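Side-chain contacts in sugar kinase (Agrobacterium tumefaciens, PDB 2RBC), which probably phosphorylates a sugar with ATP, as a putative kinase of the ribokinase (pfkB) family: residues His259-Met264 with Ala295-Ser300; Met286-Gln291 with Pro317-Thr322; Ser299-Ala304 with Glu324-Trp329; Gln236-Val241 with Gly280-Ala285. All blocks are in the same frame, centred on the assembly; numbering follows the deposited sequence. Where two conformers were deposited one is given.

Contact 1 (His259-Met264 with Ala295-Ser300). With SO4 (sulfate ion), chain B.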
loop_
_atom_site.group_PDB
_atom_site.type_symbol
_atom_site.label_atom_id
_atom_site.label_comp_id
_atom_site.label_asym_id
_atom_site.label_seq_id
_atom_site.Cartn_x
_atom_site.Cartn_y
_atom_site.Cartn_z
ATOM N N HIS A 259 -19.367 -4.455 36.911
ATOM C CA HIS A 259 -20.266 -3.419 36.378
ATOM C C HIS A 259 -20.355 -3.613 34.899
ATOM O O HIS A 259 -19.432 -4.124 34.265
ATOM C CB HIS A 259 -19.720 -2.022 36.671
ATOM C CG HIS A 259 -19.465 -1.793 38.116
ATOM N ND1 HIS A 259 -20.484 -1.679 39.037
ATOM C CD2 HIS A 259 -18.313 -1.740 38.819
ATOM C CE1 HIS A 259 -19.961 -1.534 40.243
ATOM N NE2 HIS A 259 -18.646 -1.556 40.135
ATOM N N PHE A 260 -21.460 -3.151 34.342
ATOM C CA PHE A 260 -21.708 -3.250 32.933
ATOM C C PHE A 260 -22.288 -1.930 32.420
ATOM O O PHE A 260 -23.127 -1.287 33.086
ATOM C CB PHE A 260 -22.683 -4.388 32.633
ATOM C CG PHE A 260 -23.112 -4.439 31.190
ATOM C CD1 PHE A 260 -22.207 -4.767 30.213
ATOM C CD2 PHE A 260 -24.409 -4.140 30.818
ATOM C CE1 PHE A 260 -22.574 -4.789 28.887
ATOM C CE2 PHE A 260 -24.780 -4.156 29.506
ATOM C CZ PHE A 260 -23.863 -4.483 28.535
ATOM N N GLN A 261 -21.847 -1.556 31.224
ATOM C CA GLN A 261 -22.365 -0.383 30.535
ATOM C C GLN A 261 -22.636 -0.726 29.079
ATOM O O GLN A 261 -21.752 -1.126 28.344
ATOM C CB GLN A 261 -21.362 0.780 30.635
ATOM C CG GLN A 261 -21.771 2.075 29.907
ATOM C CD GLN A 261 -23.104 2.589 30.359
ATOM O OE1 GLN A 261 -23.254 2.961 31.521
ATOM N NE2 GLN A 261 -24.093 2.614 29.460
ATOM N N THR A 262 -23.881 -0.565 28.664
ATOM C CA THR A 262 -24.233 -0.801 27.283
ATOM C C THR A 262 -23.687 0.355 26.453
ATOM O O THR A 262 -23.419 1.436 26.983
ATOM C CB THR A 262 -25.753 -0.929 27.108
ATOM O OG1 THR A 262 -26.039 -1.529 25.844
ATOM C CG2 THR A 262 -26.436 0.417 27.191
ATOM N N THR A 263 -23.509 0.117 25.163
ATOM C CA THR A 263 -23.083 1.155 24.260
ATOM C C THR A 263 -24.239 1.593 23.354
ATOM O O THR A 263 -25.316 0.982 23.331
ATOM C CB THR A 263 -21.792 0.810 23.469
ATOM O OG1 THR A 263 -21.378 1.996 22.803
ATOM C CG2 THR A 263 -21.979 -0.318 22.423
HETATM N N MSE A 264 -24.008 2.716 22.682
HETATM C CA MSE A 264 -24.933 3.299 21.733
HETATM C C MSE A 264 -24.919 2.501 20.443
HETATM O O MSE A 264 -23.863 2.272 19.848
HETATM C CB MSE A 264 -24.521 4.737 21.434
HETATM C CG MSE A 264 -25.452 5.423 20.482
HETATM SE SE MSE A 264 -25.021 7.321 20.324
HETATM C CE MSE A 264 -23.398 7.265 19.180
ATOM N N ALA A 295 -16.744 7.728 32.427
ATOM C CA ALA A 295 -15.615 7.526 31.518
ATOM C C ALA A 295 -15.879 6.394 30.528
ATOM O O ALA A 295 -15.549 6.496 29.362
ATOM C CB ALA A 295 -14.377 7.259 32.305
ATOM N N VAL A 296 -16.479 5.308 30.989
ATOM C CA VAL A 296 -16.814 4.219 30.108
ATOM C C VAL A 296 -17.872 4.682 29.109
ATOM O O VAL A 296 -17.804 4.341 27.951
ATOM C CB VAL A 296 -17.275 3.001 30.872
ATOM C CG1 VAL A 296 -17.859 1.964 29.907
ATOM C CG2 VAL A 296 -16.129 2.390 31.688
ATOM N N ARG A 297 -18.880 5.409 29.574
ATOM C CA ARG A 297 -19.897 5.968 28.673
ATOM C C ARG A 297 -19.342 6.872 27.589
ATOM O O ARG A 297 -19.665 6.692 26.412
ATOM C CB ARG A 297 -20.946 6.767 29.446
ATOM C CG ARG A 297 -21.959 5.922 30.104
ATOM C CD ARG A 297 -22.725 6.689 31.114
ATOM N NE ARG A 297 -23.809 5.880 31.619
ATOM C CZ ARG A 297 -24.806 6.354 32.353
ATOM N NH1 ARG A 297 -24.852 7.629 32.704
ATOM N NH2 ARG A 297 -25.771 5.548 32.719
ATOM N N LEU A 298 -18.539 7.858 27.982
ATOM C CA LEU A 298 -17.962 8.790 27.035
ATOM C C LEU A 298 -17.111 8.068 25.983
ATOM O O LEU A 298 -17.216 8.381 24.797
ATOM C CB LEU A 298 -17.102 9.836 27.764
ATOM C CG LEU A 298 -16.578 11.028 26.965
ATOM C CD1 LEU A 298 -17.666 12.039 26.576
ATOM C CD2 LEU A 298 -15.401 11.682 27.721
ATOM N N SER A 299 -16.281 7.119 26.433
ATOM C CA SER A 299 -15.422 6.349 25.548
ATOM C C SER A 299 -16.231 5.493 24.584
ATOM O O SER A 299 -15.876 5.379 23.393
ATOM C CB SER A 299 -14.507 5.461 26.374
ATOM O OG SER A 299 -13.788 6.216 27.313
ATOM N N SER A 300 -17.313 4.905 25.099
ATOM C CA SER A 300 -18.222 4.113 24.298
ATOM C C SER A 300 -18.892 4.925 23.205
ATOM O O SER A 300 -18.945 4.492 22.046
ATOM C CB SER A 300 -19.323 3.479 25.165
ATOM O OG SER A 300 -18.751 2.516 26.029
HETATM S S SO4 B . -27.329 3.293 30.165
HETATM O O1 SO4 B . -28.439 3.807 30.960
HETATM O O2 SO4 B . -26.103 3.324 30.947
HETATM O O3 SO4 B . -27.558 1.895 29.785
HETATM O O4 SO4 B . -27.198 4.160 28.996
HETATM O O HOH W 1 -19.796 0.028 26.289
HETATM O O HOH W 2 -19.153 1.868 21.410
#
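Between the last residues of strand 258-261 with the loop after it and helix 292-307, the backbones come nearest at Thr263 and Ser300, whose CA atoms lie 5.7 Å apart, and stand farther off where Gln261 faces Arg297. This is the edge of the ribokinase-type alpha/beta fold, where an antiparallel strand at the end of the central sheet rests against a covering helix. Gln261 carries the contact. With CG anti to the backbone N (chi1 178°) and a bend at chi2, its aliphatic part slides past Val296, CB to CG1 at 3.8 Å, and its amide is turned up against Arg297, whose side chain crosses it at about a right angle. Arg297 NE donates to Gln261 OE1 over 3.0 Å, from above the carbonyl plane and not along a lone pair. Arg293 NH1 is a second donor to that oxygen. The other half of the amide is held as well: Gln261 NE2 gives one hydrogen to Thr262 O at 2.8 Å, in the carbonyl plane, and the other to the sulfate atom O2, so the rotation of the amide is well fixed. Arg297 NH2 reaches the same O2, and Arg332 NH2 also binds the ion, which probably came from the crystallisation liquor. Toward the loop, two waters bridge the segments. One donates to both Gln261 O and Ser300 OG, the hydroxyl itself being turned back to Val296 O. The second joins Thr263 OG1, at 2.6 Å, to Ser300 O, to which it donates over 2.7 Å.

Contact 2 (Met286-Gln291 with Pro317-Thr322)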
loop_
_atom_site.group_PDB
_atom_site.type_symbol
_atom_site.label_atom_id
_atom_site.label_comp_id
_atom_site.label_asym_id
_atom_site.label_seq_id
_atom_site.Cartn_x
_atom_site.Cartn_y
_atom_site.Cartn_z
HETATM N N MSE A 286 -9.570 9.592 32.547
HETATM C CA MSE A 286 -8.767 9.357 33.748
HETATM C C MSE A 286 -7.867 10.546 34.125
HETATM O O MSE A 286 -7.809 10.925 35.293
HETATM C CB MSE A 286 -7.909 8.091 33.620
HETATM C CG MSE A 286 -8.670 6.804 33.489
HETATM SE SE MSE A 286 -9.939 6.416 34.920
HETATM C CE MSE A 286 -11.583 7.211 34.114
ATOM N N ALA A 287 -7.204 11.145 33.151
ATOM C CA ALA A 287 -6.369 12.321 33.385
ATOM C C ALA A 287 -7.248 13.465 33.941
ATOM O O ALA A 287 -6.844 14.225 34.851
ATOM C CB ALA A 287 -5.637 12.720 32.088
ATOM N N GLU A 288 -8.490 13.528 33.465
ATOM C CA GLU A 288 -9.471 14.485 33.965
ATOM C C GLU A 288 -10.113 14.149 35.337
ATOM O O GLU A 288 -10.850 14.965 35.849
ATOM C CB GLU A 288 -10.607 14.673 32.942
ATOM C CG GLU A 288 -10.187 15.198 31.615
ATOM C CD GLU A 288 -11.329 15.354 30.609
ATOM O OE1 GLU A 288 -12.496 14.974 30.918
ATOM O OE2 GLU A 288 -11.040 15.894 29.512
ATOM N N GLY A 289 -9.894 12.945 35.872
ATOM C CA GLY A 289 -10.427 12.547 37.149
ATOM C C GLY A 289 -11.889 12.144 37.086
ATOM O O GLY A 289 -12.630 12.277 38.061
HETATM N N MSE A 290 -12.323 11.640 35.946
HETATM C CA MSE A 290 -13.729 11.322 35.761
HETATM C C MSE A 290 -14.087 10.012 36.466
HETATM O O MSE A 290 -13.271 9.110 36.521
HETATM C CB MSE A 290 -14.009 11.173 34.262
HETATM C CG MSE A 290 -15.450 11.249 33.931
HETATM SE SE MSE A 290 -15.720 11.282 31.999
HETATM C CE MSE A 290 -14.689 12.855 31.689
ATOM N N GLN A 291 -15.310 9.920 36.995
ATOM C CA GLN A 291 -15.813 8.659 37.529
ATOM C C GLN A 291 -15.853 7.580 36.461
ATOM O O GLN A 291 -15.990 7.861 35.266
ATOM C CB GLN A 291 -17.194 8.837 38.155
ATOM C CG GLN A 291 -17.190 9.748 39.380
ATOM C CD GLN A 291 -16.193 9.292 40.440
ATOM O OE1 GLN A 291 -16.313 8.185 40.988
ATOM N NE2 GLN A 291 -15.188 10.126 40.717
ATOM N N PRO A 317 -14.665 11.456 16.750
ATOM C CA PRO A 317 -15.428 12.705 16.972
ATOM C C PRO A 317 -14.762 13.727 17.876
ATOM O O PRO A 317 -13.848 13.409 18.636
ATOM C CB PRO A 317 -16.705 12.203 17.644
ATOM C CG PRO A 317 -16.276 11.049 18.406
ATOM C CD PRO A 317 -15.240 10.347 17.526
ATOM N N THR A 318 -15.263 14.948 17.786
ATOM C CA THR A 318 -14.947 15.995 18.716
ATOM C C THR A 318 -15.558 15.697 20.071
ATOM O O THR A 318 -16.451 14.842 20.190
ATOM C CB THR A 318 -15.395 17.378 18.201
ATOM O OG1 THR A 318 -16.815 17.544 18.356
ATOM C CG2 THR A 318 -14.955 17.569 16.743
ATOM N N ARG A 319 -15.059 16.404 21.095
ATOM C CA ARG A 319 -15.568 16.254 22.431
ATOM C C ARG A 319 -17.055 16.667 22.468
ATOM O O ARG A 319 -17.898 15.979 23.055
ATOM C CB ARG A 319 -14.750 17.119 23.390
ATOM C CG ARG A 319 -15.096 17.014 24.842
ATOM C CD ARG A 319 -15.051 15.555 25.333
ATOM N NE ARG A 319 -15.272 15.424 26.777
ATOM C CZ ARG A 319 -14.288 15.397 27.675
ATOM N NH1 ARG A 319 -13.020 15.517 27.293
ATOM N NH2 ARG A 319 -14.570 15.244 28.958
ATOM N N GLU A 320 -17.330 17.785 21.803
ATOM C CA GLU A 320 -18.664 18.355 21.672
ATOM C C GLU A 320 -19.655 17.370 21.022
ATOM O O GLU A 320 -20.746 17.133 21.539
ATOM C CB GLU A 320 -18.575 19.638 20.851
ATOM C CG GLU A 320 -17.782 20.793 21.521
ATOM C CD GLU A 320 -16.270 20.518 21.686
ATOM O OE1 GLU A 320 -15.670 19.797 20.825
ATOM O OE2 GLU A 320 -15.713 21.024 22.709
ATOM N N GLU A 321 -19.248 16.774 19.910
ATOM C CA GLU A 321 -20.075 15.776 19.196
ATOM C C GLU A 321 -20.399 14.595 20.084
ATOM O O GLU A 321 -21.549 14.137 20.110
ATOM C CB GLU A 321 -19.417 15.276 17.907
ATOM C CG GLU A 321 -19.429 16.296 16.820
ATOM C CD GLU A 321 -18.521 16.000 15.663
ATOM O OE1 GLU A 321 -17.677 15.052 15.693
ATOM O OE2 GLU A 321 -18.656 16.762 14.681
ATOM N N THR A 322 -19.391 14.113 20.822
ATOM C CA THR A 322 -19.566 13.008 21.777
ATOM C C THR A 322 -20.502 13.391 22.941
ATOM O O THR A 322 -21.438 12.636 23.281
ATOM C CB THR A 322 -18.195 12.475 22.317
ATOM O OG1 THR A 322 -17.257 12.275 21.229
ATOM C CG2 THR A 322 -18.387 11.124 23.091
#
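A chi1 of -176° carries the Arg319 chain away from its own backbone N and a bend at chi2 (54°) redirects it, while Glu288, extended beyond CG, comes from the opposite direction to meet it. The result is an end-on, bidentate salt bridge spanning backbones whose nearest CA atoms, those of Glu288 and Arg319, are 13.2 Å apart. It ties the C-terminal end of helix 274-287 to the first turn of helix 319-330, two helices of the ribokinase-like alpha/beta fold. Arg319 NH2 gives a nearly straight bond to the syn lone pair of Glu288 OE1, at 2.9 Å, and Arg319 NH1 reaches Glu288 OE2 at 3.0 Å, also on the syn side. Carboxylate and guanidinium are 19° apart, a near-coplanar setting that suits two side-by-side bonds. Further bonds hold the guanidinium: Glu323 forms a salt bridge with NE, and Met79 O accepts from NH1. Two carboxylates thus share one arginine, whose charge would probably help keep both ionised. The CE methyl of selenomethionine Met290 adds an apolar touch, 3.6 Å from Arg319 NH2. Each backbone is shaped by a helix-end motif. Gly289, with positive phi, closes helix 274-287 in a Schellman motif and turns the chain between Glu288 and Met290. Thr318 is the N-cap of helix 319-330 and forms a capping box with Glu321, placing Arg319 in the first turn. In that box Glu321 N donates to Thr318 OG1 at 3.0 Å, and Thr318 N returns a bond to Glu321 OE1, which it meets from above the carboxylate plane.

Contact 3 (Ser299-Ala304 with Glu324-Trp329)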
loop_
_atom_site.group_PDB
_atom_site.type_symbol
_atom_site.label_atom_id
_atom_site.label_comp_id
_atom_site.label_asym_id
_atom_site.label_seq_id
_atom_site.Cartn_x
_atom_site.Cartn_y
_atom_site.Cartn_z
ATOM N N SER A 299 -16.281 7.119 26.433
ATOM C CA SER A 299 -15.422 6.349 25.548
ATOM C C SER A 299 -16.231 5.493 24.584
ATOM O O SER A 299 -15.876 5.379 23.393
ATOM C CB SER A 299 -14.507 5.461 26.374
ATOM O OG SER A 299 -13.788 6.216 27.313
ATOM N N SER A 300 -17.313 4.905 25.099
ATOM C CA SER A 300 -18.222 4.113 24.298
ATOM C C SER A 300 -18.892 4.925 23.205
ATOM O O SER A 300 -18.945 4.492 22.046
ATOM C CB SER A 300 -19.323 3.479 25.165
ATOM O OG SER A 300 -18.751 2.516 26.029
ATOM N N VAL A 301 -19.426 6.089 23.562
ATOM C CA VAL A 301 -20.080 6.925 22.584
ATOM C C VAL A 301 -19.100 7.424 21.528
ATOM O O VAL A 301 -19.409 7.431 20.331
ATOM C CB VAL A 301 -20.857 8.114 23.272
ATOM C CG1 VAL A 301 -21.450 9.079 22.240
ATOM C CG2 VAL A 301 -21.973 7.535 24.175
ATOM N N ALA A 302 -17.922 7.834 21.963
ATOM C CA ALA A 302 -16.895 8.290 21.038
ATOM C C ALA A 302 -16.553 7.201 20.028
ATOM O O ALA A 302 -16.499 7.451 18.812
ATOM C CB ALA A 302 -15.658 8.735 21.790
ATOM N N ALA A 303 -16.369 5.989 20.522
ATOM C CA ALA A 303 -16.067 4.837 19.655
ATOM C C ALA A 303 -17.192 4.565 18.684
ATOM O O ALA A 303 -16.966 4.386 17.509
ATOM C CB ALA A 303 -15.765 3.589 20.503
ATOM N N ALA A 304 -18.427 4.598 19.177
ATOM C CA ALA A 304 -19.637 4.422 18.350
ATOM C C ALA A 304 -19.685 5.438 17.206
ATOM O O ALA A 304 -19.887 5.081 16.040
ATOM C CB ALA A 304 -20.933 4.469 19.234
ATOM N N GLU A 324 -22.856 15.691 23.049
ATOM C CA GLU A 324 -24.225 15.855 22.596
ATOM C C GLU A 324 -24.850 14.507 22.259
ATOM O O GLU A 324 -25.971 14.255 22.618
ATOM C CB GLU A 324 -24.300 16.819 21.415
ATOM C CG GLU A 324 -25.675 17.018 20.794
ATOM C CD GLU A 324 -26.737 17.507 21.757
ATOM O OE1 GLU A 324 -26.410 18.110 22.801
ATOM O OE2 GLU A 324 -27.931 17.294 21.474
ATOM N N ALA A 325 -24.118 13.654 21.542
ATOM C CA ALA A 325 -24.607 12.318 21.245
ATOM C C ALA A 325 -24.978 11.568 22.522
ATOM O O ALA A 325 -26.060 10.947 22.639
ATOM C CB ALA A 325 -23.555 11.534 20.402
HETATM N N MSE A 326 -24.116 11.691 23.521
HETATM C CA MSE A 326 -24.273 10.968 24.761
HETATM C C MSE A 326 -25.490 11.444 25.517
HETATM O O MSE A 326 -26.257 10.648 26.045
HETATM C CB MSE A 326 -23.018 11.115 25.612
HETATM C CG MSE A 326 -23.152 10.381 26.926
HETATM SE SE MSE A 326 -21.473 10.346 27.883
HETATM C CE MSE A 326 -21.244 12.260 28.268
ATOM N N ARG A 327 -25.681 12.756 25.542
ATOM C CA ARG A 327 -26.859 13.361 26.141
ATOM C C ARG A 327 -28.154 12.815 25.554
ATOM O O ARG A 327 -29.063 12.448 26.280
ATOM C CB ARG A 327 -26.762 14.873 25.967
ATOM C CG ARG A 327 -27.842 15.640 26.623
ATOM C CD ARG A 327 -27.889 17.132 26.180
ATOM N NE ARG A 327 -28.468 17.420 24.844
ATOM C CZ ARG A 327 -29.739 17.214 24.477
ATOM N NH1 ARG A 327 -30.619 16.683 25.317
ATOM N NH2 ARG A 327 -30.134 17.542 23.239
ATOM N N GLN A 328 -28.237 12.796 24.224
ATOM C CA GLN A 328 -29.416 12.285 23.531
ATOM C C GLN A 328 -29.625 10.785 23.785
ATOM O O GLN A 328 -30.744 10.344 24.011
ATOM C CB GLN A 328 -29.302 12.547 22.035
ATOM C CG GLN A 328 -29.179 14.008 21.682
ATOM C CD GLN A 328 -29.713 14.356 20.296
ATOM O OE1 GLN A 328 -30.508 13.620 19.696
ATOM N NE2 GLN A 328 -29.300 15.506 19.800
ATOM N N TRP A 329 -28.538 10.031 23.780
ATOM C CA TRP A 329 -28.563 8.579 24.020
ATOM C C TRP A 329 -29.020 8.236 25.417
ATOM O O TRP A 329 -29.899 7.392 25.587
ATOM C CB TRP A 329 -27.175 8.013 23.757
ATOM C CG TRP A 329 -26.979 6.620 24.188
ATOM C CD1 TRP A 329 -27.674 5.521 23.787
ATOM C CD2 TRP A 329 -25.968 6.153 25.084
ATOM N NE1 TRP A 329 -27.172 4.389 24.407
ATOM C CE2 TRP A 329 -26.128 4.752 25.206
ATOM C CE3 TRP A 329 -24.946 6.787 25.794
ATOM C CZ2 TRP A 329 -25.292 3.969 26.011
ATOM C CZ3 TRP A 329 -24.103 6.014 26.579
ATOM C CH2 TRP A 329 -24.277 4.605 26.671
#
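Apolar contact does the work where helix 292-307 meets helix 319-330, and Val301 is its centre. The axes of segments 299-304 and 324-329 approach to 9.7 Å, their N-to-C directions 109° apart. Across the join Val301 meets three residues, and its two methyls divide the task. CG1 presses on the CB of Ala325 at 3.7 Å, while CG2 reaches the six-membered part of the Trp329 indole, 3.5 Å from CE3 and nearly as close to CZ3, approaching the ring obliquely. CG2 also touches the CB of selenomethionine Met326 at 4.0 Å, before the rest of that side chain leads away toward Arg297 and Leu298.

Polar side chains pair within segment 324-329. Arg327 grips Glu324 side-on, its NE bonded to OE1 and its NH2 to OE2, and Gln328 NE2 takes the anti lone pair of that same OE2 at 2.8 Å. One carboxylate thus receives three bonds within about a turn of helix.

No hydrogen bond joins the two segments. The last helix of this pfkB-family chain is therefore held here by methyl and ring contacts, whose fit depends on shape more than on direction.

Contact 4 (Gln236-Val241 with Gly280-Ala285)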
loop_
_atom_site.group_PDB
_atom_site.type_symbol
_atom_site.label_atom_id
_atom_site.label_comp_id
_atom_site.label_asym_id
_atom_site.label_seq_id
_atom_site.Cartn_x
_atom_site.Cartn_y
_atom_site.Cartn_z
ATOM N N GLN A 236 -5.944 -5.061 42.623
ATOM C CA GLN A 236 -5.708 -3.647 42.919
ATOM C C GLN A 236 -5.733 -2.778 41.653
ATOM O O GLN A 236 -5.404 -1.592 41.707
ATOM C CB GLN A 236 -4.333 -3.543 43.590
ATOM C CG GLN A 236 -3.902 -2.185 44.099
ATOM C CD GLN A 236 -2.356 -2.091 44.300
ATOM O OE1 GLN A 236 -1.540 -2.515 43.433
ATOM N NE2 GLN A 236 -1.962 -1.562 45.454
ATOM N N THR A 237 -6.193 -3.351 40.546
ATOM C CA THR A 237 -6.156 -2.722 39.243
ATOM C C THR A 237 -7.586 -2.523 38.748
ATOM O O THR A 237 -8.432 -3.421 38.920
ATOM C CB THR A 237 -5.350 -3.609 38.282
ATOM O OG1 THR A 237 -4.083 -3.917 38.881
ATOM C CG2 THR A 237 -5.097 -2.967 36.902
ATOM N N PHE A 238 -7.867 -1.363 38.150
ATOM C CA PHE A 238 -9.060 -1.188 37.310
ATOM C C PHE A 238 -8.974 -2.102 36.062
ATOM O O PHE A 238 -8.005 -2.032 35.301
ATOM C CB PHE A 238 -9.240 0.286 36.929
ATOM C CG PHE A 238 -10.429 0.535 36.042
ATOM C CD1 PHE A 238 -10.345 0.302 34.678
ATOM C CD2 PHE A 238 -11.638 1.007 36.574
ATOM C CE1 PHE A 238 -11.427 0.527 33.865
ATOM C CE2 PHE A 238 -12.714 1.229 35.757
ATOM C CZ PHE A 238 -12.606 0.996 34.407
ATOM N N ILE A 239 -9.977 -2.972 35.868
ATOM C CA ILE A 239 -10.008 -3.880 34.725
ATOM C C ILE A 239 -11.315 -3.746 33.952
ATOM O O ILE A 239 -12.388 -3.927 34.514
ATOM C CB ILE A 239 -9.928 -5.346 35.160
ATOM C CG1 ILE A 239 -8.697 -5.617 36.062
ATOM C CG2 ILE A 239 -9.975 -6.283 33.933
ATOM C CD1 ILE A 239 -7.363 -5.514 35.366
ATOM N N ALA A 240 -11.205 -3.452 32.660
ATOM C CA ALA A 240 -12.345 -3.442 31.764
ATOM C C ALA A 240 -12.124 -4.417 30.600
ATOM O O ALA A 240 -10.998 -4.631 30.169
ATOM C CB ALA A 240 -12.599 -1.978 31.219
ATOM N N VAL A 241 -13.200 -5.019 30.119
ATOM C CA VAL A 241 -13.149 -5.758 28.866
ATOM C C VAL A 241 -14.209 -5.162 27.960
ATOM O O VAL A 241 -15.392 -5.092 28.354
ATOM C CB VAL A 241 -13.377 -7.269 29.045
ATOM C CG1 VAL A 241 -13.205 -7.992 27.681
ATOM C CG2 VAL A 241 -12.404 -7.875 30.096
ATOM N N GLY A 280 -8.131 6.064 24.030
ATOM C CA GLY A 280 -7.656 7.429 24.120
ATOM C C GLY A 280 -8.643 8.277 24.913
ATOM O O GLY A 280 -8.224 9.076 25.730
ATOM N N THR A 281 -9.944 8.125 24.654
ATOM C CA THR A 281 -10.973 8.869 25.396
ATOM C C THR A 281 -10.905 8.502 26.868
ATOM O O THR A 281 -10.993 9.360 27.754
ATOM C CB THR A 281 -12.401 8.559 24.810
ATOM O OG1 THR A 281 -12.452 8.952 23.422
ATOM C CG2 THR A 281 -13.481 9.310 25.563
ATOM N N PHE A 282 -10.722 7.213 27.134
ATOM C CA PHE A 282 -10.712 6.706 28.480
ATOM C C PHE A 282 -9.508 7.227 29.233
ATOM O O PHE A 282 -9.605 7.612 30.373
ATOM C CB PHE A 282 -10.736 5.175 28.474
ATOM C CG PHE A 282 -10.846 4.595 29.848
ATOM C CD1 PHE A 282 -12.084 4.466 30.453
ATOM C CD2 PHE A 282 -9.706 4.214 30.546
ATOM C CE1 PHE A 282 -12.197 3.978 31.741
ATOM C CE2 PHE A 282 -9.817 3.704 31.845
ATOM C CZ PHE A 282 -11.068 3.594 32.437
ATOM N N ALA A 283 -8.358 7.218 28.579
ATOM C CA ALA A 283 -7.146 7.755 29.133
ATOM C C ALA A 283 -7.250 9.244 29.455
ATOM O O ALA A 283 -6.860 9.678 30.543
ATOM C CB ALA A 283 -5.989 7.489 28.204
ATOM N N LEU A 284 -7.804 10.020 28.534
ATOM C CA LEU A 284 -8.121 11.395 28.829
ATOM C C LEU A 284 -9.120 11.532 29.983
ATOM O O LEU A 284 -8.892 12.351 30.853
ATOM C CB LEU A 284 -8.585 12.153 27.574
ATOM C CG LEU A 284 -8.976 13.642 27.730
ATOM C CD1 LEU A 284 -7.778 14.453 28.172
ATOM C CD2 LEU A 284 -9.557 14.159 26.414
ATOM N N ALA A 285 -10.189 10.736 30.010
ATOM C CA ALA A 285 -11.172 10.806 31.125
ATOM C C ALA A 285 -10.493 10.564 32.499
ATOM O O ALA A 285 -10.796 11.230 33.491
ATOM C CB ALA A 285 -12.323 9.821 30.895
#
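Strand 238-242 of the central sheet is faced here by helix 274-287, and two buried phenylalanines bridge the gap. Phe238 CE1 lies 3.4 Å from Phe282 CZ, with Phe238 CZ only slightly farther from the same atom. The side chains come from opposite directions, and a first torsion close to 180° in both (179° for Phe238, -175° for Phe282) sends the two rings out across the space between strand and helix. Their planes are inclined at 32° and their centroids are 5.3 Å apart, an oblique pairing in which Phe282 CZ leads.

In the ribokinase-like fold, helices pack on both faces of a mostly parallel sheet, and this contact belongs to one such helix-sheet layer. Strand 238-242 runs parallel to strand 206-210 and antiparallel to strand 248-251. The Phe238 ring also meets the rings of Trp250, on that antiparallel neighbour, and His206, so the aromatic surface continues across three strands. On the helix side, Phe282 rests on Val208 of strand 206-210 and on Ser299 of helix 292-307.

Helix 292-307 carries segments of contacts 1 and 3, which share Ser299 and Ser300, with centres about 9 Å apart; it also touches contact 2, Ala295 CB lying 3.3 Å from Met286 CE, and its Ser299 packs against Phe282 of contact 4. Contacts 2 and 4 both use helix 274-287, just past whose end Met290 N, 2.9 Å from Ala285 O, probably bonds back to the helix. Contacts 2 and 3 sit on helix 319-330. The Trp329 indole of contact 3 reaches contact 1, its CH2 3.4 Å from Gln261 NE2, and comes within about 4 Å (nearest atoms) of the sulfate, probably a crystallisation-liquor ion and so no proof of a binding site.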